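CAS3 Metal dependent phosphohydrolase (Methanocaldococcus jannaschii, PDB 3S4L) cleaves single-stranded DNA and RNA as the HD-family nuclease of CRISPR interference, requiring magnesium for its action on DNA. Local coordinates at residues A[92-97]-A[182-187]. Residues are numbered along the deposited sequence; the frame is centred on the assembly and turned at random.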
loop_
_atom_site.group_PDB
_atom_site.type_symbol
_atom_site.label_atom_id
_atom_site.label_comp_id
_atom_site.label_asym_id
_atom_site.label_seq_id
_atom_site.Cartn_x
_atom_site.Cartn_y
_atom_site.Cartn_z
ATOM N N GLU A 92 -3.260 -4.600 -4.539
ATOM C CA GLU A 92 -3.173 -3.288 -3.887
ATOM C C GLU A 92 -4.249 -3.051 -2.828
ATOM O O GLU A 92 -4.048 -2.258 -1.901
ATOM C CB GLU A 92 -3.150 -2.131 -4.902
ATOM C CG GLU A 92 -4.363 -2.028 -5.798
ATOM C CD GLU A 92 -4.148 -2.723 -7.145
ATOM O OE1 GLU A 92 -3.683 -3.884 -7.161
ATOM O OE2 GLU A 92 -4.436 -2.099 -8.189
ATOM N N LEU A 93 -5.393 -3.722 -2.966
ATOM C CA LEU A 93 -6.476 -3.575 -1.979
ATOM C C LEU A 93 -6.049 -4.211 -0.662
ATOM O O LEU A 93 -6.320 -3.687 0.417
ATOM C CB LEU A 93 -7.778 -4.209 -2.475
ATOM C CG LEU A 93 -8.717 -3.395 -3.379
ATOM C CD1 LEU A 93 -8.030 -2.815 -4.589
ATOM C CD2 LEU A 93 -9.898 -4.276 -3.806
ATOM N N VAL A 94 -5.372 -5.350 -0.769
ATOM C CA VAL A 94 -4.813 -6.021 0.393
ATOM C C VAL A 94 -3.637 -5.240 0.970
ATOM O O VAL A 94 -3.479 -5.189 2.185
ATOM C CB VAL A 94 -4.345 -7.438 0.054
ATOM C CG1 VAL A 94 -3.548 -8.026 1.224
ATOM C CG2 VAL A 94 -5.545 -8.291 -0.317
ATOM N N SER A 95 -2.824 -4.634 0.105
ATOM C CA SER A 95 -1.769 -3.713 0.567
ATOM C C SER A 95 -2.350 -2.531 1.368
ATOM O O SER A 95 -1.853 -2.197 2.454
ATOM C CB SER A 95 -0.945 -3.163 -0.610
ATOM O OG SER A 95 -0.263 -4.171 -1.344
ATOM N N ALA A 96 -3.395 -1.908 0.821
ATOM C CA ALA A 96 -4.033 -0.756 1.462
ATOM C C ALA A 96 -4.476 -1.075 2.882
ATOM O O ALA A 96 -4.350 -0.242 3.790
ATOM C CB ALA A 96 -5.220 -0.252 0.633
ATOM N N TYR A 97 -5.001 -2.280 3.068
ATOM C CA TYR A 97 -5.464 -2.729 4.383
ATOM C C TYR A 97 -4.327 -2.768 5.381
ATOM O O TYR A 97 -4.429 -2.165 6.440
ATOM C CB TYR A 97 -6.136 -4.100 4.292
ATOM C CG TYR A 97 -6.488 -4.734 5.638
ATOM C CD1 TYR A 97 -7.723 -4.501 6.240
ATOM C CD2 TYR A 97 -5.609 -5.607 6.274
ATOM C CE1 TYR A 97 -8.071 -5.108 7.462
ATOM C CE2 TYR A 97 -5.935 -6.203 7.497
ATOM C CZ TYR A 97 -7.169 -5.948 8.083
ATOM O OH TYR A 97 -7.492 -6.540 9.286
ATOM N N ASP A 182 -12.985 -11.274 4.996
ATOM C CA ASP A 182 -14.144 -10.402 5.079
ATOM C C ASP A 182 -13.776 -9.110 5.795
ATOM O O ASP A 182 -14.300 -8.038 5.479
ATOM C CB ASP A 182 -15.349 -11.130 5.719
ATOM C CG ASP A 182 -15.771 -12.376 4.926
ATOM O OD1 ASP A 182 -15.307 -12.564 3.772
ATOM O OD2 ASP A 182 -16.577 -13.171 5.457
ATOM N N ASP A 183 -12.840 -9.199 6.731
ATOM C CA ASP A 183 -12.310 -7.998 7.363
ATOM C C ASP A 183 -11.654 -7.055 6.354
ATOM O O ASP A 183 -11.807 -5.838 6.452
ATOM C CB ASP A 183 -11.325 -8.375 8.468
ATOM C CG ASP A 183 -11.981 -9.184 9.574
ATOM O OD1 ASP A 183 -12.763 -8.590 10.353
ATOM O OD2 ASP A 183 -11.720 -10.406 9.659
ATOM N N ILE A 184 -10.942 -7.612 5.377
ATOM C CA ILE A 184 -10.285 -6.791 4.352
ATOM C C ILE A 184 -11.329 -6.177 3.416
ATOM O O ILE A 184 -11.239 -5.004 3.045
ATOM C CB ILE A 184 -9.191 -7.590 3.580
ATOM C CG1 ILE A 184 -8.096 -8.023 4.563
ATOM C CG2 ILE A 184 -8.591 -6.755 2.444
ATOM C CD1 ILE A 184 -6.964 -8.871 3.960
ATOM N N ILE A 185 -12.331 -6.978 3.061
ATOM C CA ILE A 185 -13.469 -6.510 2.283
ATOM C C ILE A 185 -14.149 -5.321 2.965
ATOM O O ILE A 185 -14.382 -4.280 2.345
ATOM C CB ILE A 185 -14.476 -7.668 2.051
ATOM C CG1 ILE A 185 -13.926 -8.647 1.002
ATOM C CG2 ILE A 185 -15.879 -7.146 1.676
ATOM C CD1 ILE A 185 -14.752 -9.943 0.872
ATOM N N ARG A 186 -14.457 -5.475 4.247
ATOM C CA ARG A 186 -15.133 -4.428 5.010
ATOM C C ARG A 186 -14.293 -3.164 5.011
ATOM O O ARG A 186 -14.806 -2.064 4.774
ATOM C CB ARG A 186 -15.359 -4.891 6.455
ATOM C CG ARG A 186 -16.798 -5.073 6.844
ATOM C CD ARG A 186 -16.937 -5.530 8.295
ATOM N NE ARG A 186 -16.302 -6.822 8.525
ATOM C CZ ARG A 186 -16.877 -7.993 8.279
ATOM N NH1 ARG A 186 -18.118 -8.037 7.802
ATOM N NH2 ARG A 186 -16.211 -9.117 8.509
ATOM N N PHE A 187 -12.998 -3.317 5.291
ATOM C CA PHE A 187 -12.107 -2.163 5.270
ATOM C C PHE A 187 -12.092 -1.465 3.921
ATOM O O PHE A 187 -12.255 -0.250 3.843
ATOM C CB PHE A 187 -10.666 -2.520 5.649
ATOM C CG PHE A 187 -9.727 -1.363 5.495
ATOM C CD1 PHE A 187 -9.686 -0.362 6.446
ATOM C CD2 PHE A 187 -8.929 -1.248 4.378
ATOM C CE1 PHE A 187 -8.844 0.722 6.290
ATOM C CE2 PHE A 187 -8.091 -0.178 4.222
ATOM C CZ PHE A 187 -8.049 0.813 5.180
#
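Tyr-97 on helix 91-107, the helix that starts at the metal ligand His-91, packs its ring face on Ile-184 and its edge on Phe-187 of helix 181-197 within the helical HD domain. The segment axes run almost perpendicular and approach to 9.7 Å, a separation bridged by side chains without a hydrogen bond. Tyr-97 CG stands anti to the backbone N (chi1 172°), and the ring reaches across to helix 181-197. Ile-184 lays CG1 over the centre of one face of the Tyr-97 ring, a CH-pi contact 3.8 Å from its centroid and only 8° off the normal. The other branch of Ile-184, CG2, turns to helix 91-107 and meets Tyr-97 CB at 4.1 Å and, more loosely, Val-94 CG2. Phe-187 takes the edge of the tyrosine: its CB lies near the ring plane, 3.6 Å from Tyr-97 CD1. The two rings form an offset edge-to-face pair, Tyr-97 presenting its edge to the Phe-187 face, with planes at 82° and centroids 5.7 Å apart. Toward the tip of its ring, Phe-187 CE2 packs against the backbone at Tyr-97 CA (3.7 Å) and Ala-96 O (3.8 Å). The cluster extends along helix 91-107, where Tyr-100 meets the Phe-187 ring and His-101 meets Tyr-97 edge-to-face, while Phe-152 touches both Val-94 and Ile-184. On another side of helix 91-107, Glu-92 touches the metal ligands His-123 and His-124. This near-perpendicular, aromatic-rich helix packing thus joins helix 181-197 to a helix bordering the metal site, within the mainly helical scaffold typical of HD-superfamily phosphohydrolases.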